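Local structure of divalent-cation tolerance protein CutA (1VHF) at residues Leu5-Phe10 against Asn33-Arg38; Arg21-Lys26 against Lys65-Glu70. The protein belongs to the homotrimeric CutA family, probably binds copper ions and is probably involved in resistance toward heavy metals. All coordinates share one frame; numbering follows the deposited sequence. Where two conformers were deposited one is given.

Contact 1. Residues Leu5-Phe10 against Asn33-Arg38; sequences LVYSTF and NAFEIR
Tyr7 and Thr9 meet Phe35 and Ile37 in a light, apolar contact between second-neighbour strands of one antiparallel sheet, made over strand 46-60, which runs between them. The segment axes pass 8.9 Å apart and diverge by 62°, in keeping with a twisted sheet, and only side-chain ends meet. Aromatic and beta-branched residues suit this: the former are long enough to reach, and the latter favour extended backbone. Phe35 brings its end to the edge of the Tyr7 ring, CZ lying near that ring's plane and 4.3 Å from Tyr7 CE2. Beside this pair the methyls Thr9 CG2 and Ile37 CD1 touch at 3.8 Å, the two side chains crossing at about a right angle. With chi1 at 57°, Ile37 CG1 sits between its own N and carbonyl carbon, and the extended chi2 carries CD1 on to the threonine. The hydroxyl of Thr9 is used elsewhere, bonded to Glu52 of the intervening strand, which leaves the methyl for Ile37. Tyr7 also meets Phe83 of strand 82-86, with ring planes about 20° apart, while Val6, Ser8 and Phe10 serve the other face of the strand, against helices 13-25 and 64-74.

Contact 2. Residues Arg21-Lys26 against Lys65-Glu70; sequences RKLLEK and KELYEE
Leu23, at the end of helix 13-25, packs against Leu67 and Glu70 of helix 64-74, joining the two helices that lie on one face of the ferredoxin-like sheet of CutA. The contact is layered: leucines below, where the helices meet the sheet, and a salt bridge above, nearer solvent. In the lower layer Leu23 CD1 and Leu67 CD1 touch at 3.7 Å, the two side chains crossing at about a right angle. Leucine suits both places: its branched apolar end reaches across the groove between the helices, and both leucines are buried. Leu23 also rests on Phe57 and Leu67 on Val6, and Ile29 touches both.

Glu70 links the layers, and its chain can be followed outward. CB lies 4.1 Å from Leu23 CD2, at the margin of the leucine layer. CG, placed anti to the backbone N (chi1 -170°), comes closer to the same methyl, at 3.8 Å, and also meets Lys26 CD at 3.9 Å. The methylenes of a glutamate thus serve as apolar surface before the charge begins. A bend at chi2, 60°, then turns the carboxylate across the end of the lysine, whose chain it meets at about a right angle. Glu70 CD stands 3.6 Å from Lys26 CE. At the tip, Glu70 OE1 is the farther oxygen, 4.1 Å from Lys26 NZ, and the pairing is one-sided, through OE2.

Lys26 follows the last turn of helix 13-25, where a positive charge would probably also be favoured by the helix dipole. Its long chain reaches across to Glu70. The ion pair is one of charges without a hydrogen bond: OE2 of Glu70 lies 3.4 Å from Lys26 NZ, yet nearer still to the methylene CE of Lys26, at 3.1 Å.

How the contacts relate
The two contacts belong to one ferredoxin-like alpha/beta fold, with centres about 15 Å apart. Along the chain their segments alternate: 5-10, 21-26, 33-38, 65-70. Strand 3-10 is followed by helix 13-25, and that helix by strand 31-43, so the pairings of contacts 1 and 2 interlock. Contact 1 lies on the sheet face turned away from helices 13-25 and 64-74, contact 2 in the layer those helices form. They meet through the strand itself: Val6 CG2 lies 3.6 Å from Leu67 CD2. Strand 3-10 thus contributes to both faces of the sheet, with Val6 on the helix side and Tyr7 and Thr9 on the other, the face that in CutA trimers probably lies toward neighbouring subunits.

Contact 1. Residues Leu5-Phe10 against Asn33-Arg38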
loop_
_atom_site.group_PDB
_atom_site.type_symbol
_atom_site.label_atom_id
_atom_site.label_comp_id
_atom_site.label_asym_id
_atom_site.label_seq_id
_atom_site.Cartn_x
_atom_site.Cartn_y
_atom_site.Cartn_z
ATOM N N LEU A 5 -7.999 2.248 2.109
ATOM C CA LEU A 5 -6.650 1.859 2.518
ATOM C C LEU A 5 -6.266 0.657 1.644
ATOM O O LEU A 5 -6.964 -0.355 1.652
ATOM C CB LEU A 5 -6.571 1.365 3.958
ATOM C CG LEU A 5 -7.170 2.218 5.062
ATOM C CD1 LEU A 5 -7.019 1.479 6.392
ATOM C CD2 LEU A 5 -6.545 3.585 5.114
ATOM N N VAL A 6 -5.135 0.772 0.951
ATOM C CA VAL A 6 -4.639 -0.347 0.137
ATOM C C VAL A 6 -3.362 -0.846 0.845
ATOM O O VAL A 6 -2.440 -0.087 1.141
ATOM C CB VAL A 6 -4.328 0.092 -1.296
ATOM C CG1 VAL A 6 -3.715 -1.064 -2.069
ATOM C CG2 VAL A 6 -5.580 0.593 -2.002
ATOM N N TYR A 7 -3.363 -2.135 1.156
ATOM C CA TYR A 7 -2.273 -2.797 1.859
ATOM C C TYR A 7 -1.434 -3.662 0.920
ATOM O O TYR A 7 -1.941 -4.292 0.004
ATOM C CB TYR A 7 -2.885 -3.753 2.912
ATOM C CG TYR A 7 -1.956 -4.471 3.882
ATOM C CD1 TYR A 7 -1.378 -5.676 3.563
ATOM C CD2 TYR A 7 -1.722 -3.950 5.145
ATOM C CE1 TYR A 7 -0.590 -6.380 4.457
ATOM C CE2 TYR A 7 -0.882 -4.624 6.048
ATOM C CZ TYR A 7 -0.350 -5.836 5.703
ATOM O OH TYR A 7 0.424 -6.492 6.638
ATOM N N SER A 8 -0.131 -3.636 1.160
ATOM C CA SER A 8 0.774 -4.529 0.417
ATOM C C SER A 8 1.975 -4.785 1.312
ATOM O O SER A 8 2.198 -4.133 2.333
ATOM C CB SER A 8 1.191 -3.903 -0.907
ATOM O OG SER A 8 1.930 -4.848 -1.686
ATOM N N THR A 9 2.784 -5.771 0.911
ATOM C CA THR A 9 4.018 -6.095 1.617
ATOM C C THR A 9 5.170 -6.065 0.613
ATOM O O THR A 9 4.993 -6.197 -0.612
ATOM C CB THR A 9 4.047 -7.381 2.397
ATOM O OG1 THR A 9 4.072 -8.514 1.507
ATOM C CG2 THR A 9 2.867 -7.469 3.349
ATOM N N PHE A 10 6.360 -5.784 1.164
ATOM C CA PHE A 10 7.592 -5.581 0.402
ATOM C C PHE A 10 8.762 -6.286 1.038
ATOM O O PHE A 10 8.754 -6.578 2.231
ATOM C CB PHE A 10 7.906 -4.040 0.414
ATOM C CG PHE A 10 6.757 -3.273 -0.207
ATOM C CD1 PHE A 10 5.761 -2.754 0.626
ATOM C CD2 PHE A 10 6.678 -3.063 -1.570
ATOM C CE1 PHE A 10 4.663 -2.110 0.083
ATOM C CE2 PHE A 10 5.576 -2.398 -2.104
ATOM C CZ PHE A 10 4.574 -1.897 -1.278
ATOM N N ASN A 33 1.767 4.638 5.426
ATOM C CA ASN A 33 2.282 4.248 6.747
ATOM C C ASN A 33 2.934 2.864 6.567
ATOM O O ASN A 33 2.232 1.955 6.107
ATOM C CB ASN A 33 1.194 4.167 7.808
ATOM C CG ASN A 33 0.617 5.477 8.258
ATOM O OD1 ASN A 33 -0.359 5.465 9.024
ATOM N ND2 ASN A 33 1.138 6.635 7.885
ATOM N N ALA A 34 4.217 2.703 6.873
ATOM C CA ALA A 34 4.861 1.395 6.658
ATOM C C ALA A 34 5.461 0.903 7.971
ATOM O O ALA A 34 5.838 1.688 8.851
ATOM C CB ALA A 34 5.954 1.536 5.596
ATOM N N PHE A 35 5.544 -0.421 8.129
ATOM C CA PHE A 35 6.066 -0.990 9.371
ATOM C C PHE A 35 6.606 -2.407 9.136
ATOM O O PHE A 35 6.232 -3.093 8.178
ATOM C CB PHE A 35 5.004 -1.077 10.491
ATOM C CG PHE A 35 3.699 -1.706 10.089
ATOM C CD1 PHE A 35 2.756 -1.004 9.343
ATOM C CD2 PHE A 35 3.395 -3.018 10.484
ATOM C CE1 PHE A 35 1.570 -1.568 8.944
ATOM C CE2 PHE A 35 2.155 -3.566 10.179
ATOM C CZ PHE A 35 1.258 -2.870 9.384
ATOM N N GLU A 36 7.583 -2.787 9.944
ATOM C CA GLU A 36 8.227 -4.092 9.781
ATOM C C GLU A 36 7.319 -5.211 10.266
ATOM O O GLU A 36 6.635 -5.095 11.307
ATOM C CB GLU A 36 9.578 -4.116 10.537
ATOM C CG GLU A 36 10.455 -5.262 10.051
ATOM C CD GLU A 36 11.780 -5.322 10.814
ATOM O OE1 GLU A 36 12.065 -4.395 11.606
ATOM O OE2 GLU A 36 12.474 -6.335 10.575
ATOM N N ILE A 37 7.360 -6.319 9.526
ATOM C CA ILE A 37 6.584 -7.498 9.853
ATOM C C ILE A 37 7.391 -8.776 9.719
ATOM O O ILE A 37 8.439 -8.829 9.058
ATOM C CB ILE A 37 5.330 -7.649 8.952
ATOM C CG1 ILE A 37 5.710 -7.695 7.480
ATOM C CG2 ILE A 37 4.354 -6.494 9.207
ATOM C CD1 ILE A 37 4.567 -8.218 6.620
ATOM N N ARG A 38 6.901 -9.795 10.448
ATOM C CA ARG A 38 7.405 -11.165 10.196
ATOM C C ARG A 38 6.264 -11.826 9.424
ATOM O O ARG A 38 5.075 -11.558 9.719
ATOM C CB ARG A 38 7.547 -11.902 11.532
ATOM C CG ARG A 38 8.556 -11.263 12.455
ATOM C CD ARG A 38 9.966 -11.471 11.928
ATOM N NE ARG A 38 10.915 -11.191 13.024
ATOM C CZ ARG A 38 12.147 -11.678 13.020
ATOM N NH1 ARG A 38 12.511 -12.462 12.000
ATOM N NH2 ARG A 38 13.004 -11.450 14.007
#

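Contact 2. Residues Arg21-Lys26 against Lys65-Glu70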
loop_
_atom_site.group_PDB
_atom_site.type_symbol
_atom_site.label_atom_id
_atom_site.label_comp_id
_atom_site.label_asym_id
_atom_site.label_seq_id
_atom_site.Cartn_x
_atom_site.Cartn_y
_atom_site.Cartn_z
ATOM N N ARG A 21 7.189 6.745 -1.888
ATOM C CA ARG A 21 7.568 8.060 -2.452
ATOM C C ARG A 21 7.149 8.171 -3.898
ATOM O O ARG A 21 6.636 9.250 -4.283
ATOM C CB ARG A 21 9.100 8.191 -2.315
ATOM C CG ARG A 21 9.589 9.508 -2.930
ATOM C CD ARG A 21 11.105 9.590 -2.923
ATOM N NE ARG A 21 11.594 10.945 -2.877
ATOM C CZ ARG A 21 11.408 11.875 -1.952
ATOM N NH1 ARG A 21 10.691 11.658 -0.867
ATOM N NH2 ARG A 21 11.971 13.062 -2.133
ATOM N N LYS A 22 7.305 7.145 -4.742
ATOM C CA LYS A 22 6.909 7.225 -6.142
ATOM C C LYS A 22 5.415 7.443 -6.283
ATOM O O LYS A 22 4.957 8.199 -7.157
ATOM C CB LYS A 22 7.339 5.961 -6.910
ATOM C CG LYS A 22 8.839 6.045 -7.248
ATOM C CD LYS A 22 9.309 4.836 -8.016
ATOM C CE LYS A 22 10.850 4.836 -8.137
ATOM N NZ LYS A 22 11.309 6.054 -8.859
ATOM N N LEU A 23 4.620 6.772 -5.450
ATOM C CA LEU A 23 3.173 6.943 -5.502
ATOM C C LEU A 23 2.788 8.349 -5.073
ATOM O O LEU A 23 1.844 8.909 -5.653
ATOM C CB LEU A 23 2.473 5.876 -4.644
ATOM C CG LEU A 23 2.698 4.448 -5.116
ATOM C CD1 LEU A 23 2.180 3.446 -4.093
ATOM C CD2 LEU A 23 2.085 4.225 -6.500
ATOM N N LEU A 24 3.513 8.926 -4.097
ATOM C CA LEU A 24 3.244 10.329 -3.737
ATOM C C LEU A 24 3.671 11.278 -4.866
ATOM O O LEU A 24 2.935 12.237 -5.137
ATOM C CB LEU A 24 4.043 10.665 -2.469
ATOM C CG LEU A 24 3.475 10.105 -1.148
ATOM C CD1 LEU A 24 4.537 10.177 -0.070
ATOM C CD2 LEU A 24 2.218 10.894 -0.772
ATOM N N GLU A 25 4.760 10.974 -5.558
ATOM C CA GLU A 25 5.241 11.846 -6.662
ATOM C C GLU A 25 4.176 11.894 -7.749
ATOM O O GLU A 25 3.929 12.939 -8.398
ATOM C CB GLU A 25 6.528 11.230 -7.218
ATOM C CG GLU A 25 7.773 11.518 -6.389
ATOM C CD GLU A 25 8.966 10.668 -6.769
ATOM O OE1 GLU A 25 8.944 9.986 -7.813
ATOM O OE2 GLU A 25 9.981 10.665 -6.018
ATOM N N LYS A 26 3.510 10.776 -7.988
ATOM C CA LYS A 26 2.475 10.653 -8.995
ATOM C C LYS A 26 1.130 11.133 -8.524
ATOM O O LYS A 26 0.154 11.180 -9.269
ATOM C CB LYS A 26 2.393 9.206 -9.508
ATOM C CG LYS A 26 3.679 8.747 -10.209
ATOM C CD LYS A 26 3.677 7.236 -10.400
ATOM C CE LYS A 26 4.954 6.704 -11.025
ATOM N NZ LYS A 26 4.906 6.834 -12.516
ATOM N N LYS A 65 -8.198 2.128 -8.918
ATOM C CA LYS A 65 -7.770 1.396 -10.117
ATOM C C LYS A 65 -6.368 1.813 -10.532
ATOM O O LYS A 65 -5.525 0.919 -10.736
ATOM C CB LYS A 65 -8.761 1.689 -11.256
ATOM N N GLU A 66 -6.108 3.114 -10.620
ATOM C CA GLU A 66 -4.790 3.615 -10.981
ATOM C C GLU A 66 -3.721 3.208 -9.970
ATOM O O GLU A 66 -2.584 2.914 -10.333
ATOM C CB GLU A 66 -4.798 5.135 -11.122
ATOM C CG GLU A 66 -5.747 5.642 -12.222
ATOM C CD GLU A 66 -5.869 7.160 -12.055
ATOM O OE1 GLU A 66 -4.858 7.830 -12.363
ATOM O OE2 GLU A 66 -6.886 7.622 -11.523
ATOM N N LEU A 67 -4.066 3.251 -8.681
ATOM C CA LEU A 67 -3.076 2.830 -7.672
ATOM C C LEU A 67 -2.793 1.355 -7.828
ATOM O O LEU A 67 -1.622 0.964 -7.704
ATOM C CB LEU A 67 -3.649 3.157 -6.273
ATOM C CG LEU A 67 -2.868 2.557 -5.094
ATOM C CD1 LEU A 67 -1.423 3.099 -5.053
ATOM C CD2 LEU A 67 -3.576 2.959 -3.806
ATOM N N TYR A 68 -3.818 0.504 -7.981
ATOM C CA TYR A 68 -3.516 -0.913 -8.179
ATOM C C TYR A 68 -2.570 -1.145 -9.348
ATOM O O TYR A 68 -1.626 -1.936 -9.260
ATOM C CB TYR A 68 -4.766 -1.770 -8.354
ATOM C CG TYR A 68 -5.392 -2.320 -7.095
ATOM C CD1 TYR A 68 -5.823 -1.517 -6.044
ATOM C CD2 TYR A 68 -5.594 -3.693 -7.015
ATOM C CE1 TYR A 68 -6.422 -2.087 -4.942
ATOM C CE2 TYR A 68 -6.214 -4.277 -5.910
ATOM C CZ TYR A 68 -6.630 -3.438 -4.890
ATOM O OH TYR A 68 -7.210 -4.015 -3.775
ATOM N N GLU A 69 -2.834 -0.433 -10.461
ATOM C CA GLU A 69 -2.012 -0.617 -11.659
ATOM C C GLU A 69 -0.585 -0.189 -11.441
ATOM O O GLU A 69 0.368 -0.952 -11.704
ATOM C CB GLU A 69 -2.644 0.200 -12.812
ATOM C CG GLU A 69 -4.036 -0.259 -13.213
ATOM C CD GLU A 69 -4.585 0.481 -14.417
ATOM O OE1 GLU A 69 -5.201 1.556 -14.256
ATOM O OE2 GLU A 69 -4.401 -0.007 -15.555
ATOM N N GLU A 70 -0.356 0.970 -10.837
ATOM C CA GLU A 70 0.990 1.452 -10.599
ATOM C C GLU A 70 1.709 0.596 -9.585
ATOM O O GLU A 70 2.905 0.314 -9.697
ATOM C CB GLU A 70 1.047 2.935 -10.226
ATOM C CG GLU A 70 2.431 3.521 -10.204
ATOM C CD GLU A 70 3.254 3.510 -11.472
ATOM O OE1 GLU A 70 2.701 3.385 -12.578
ATOM O OE2 GLU A 70 4.502 3.655 -11.383
#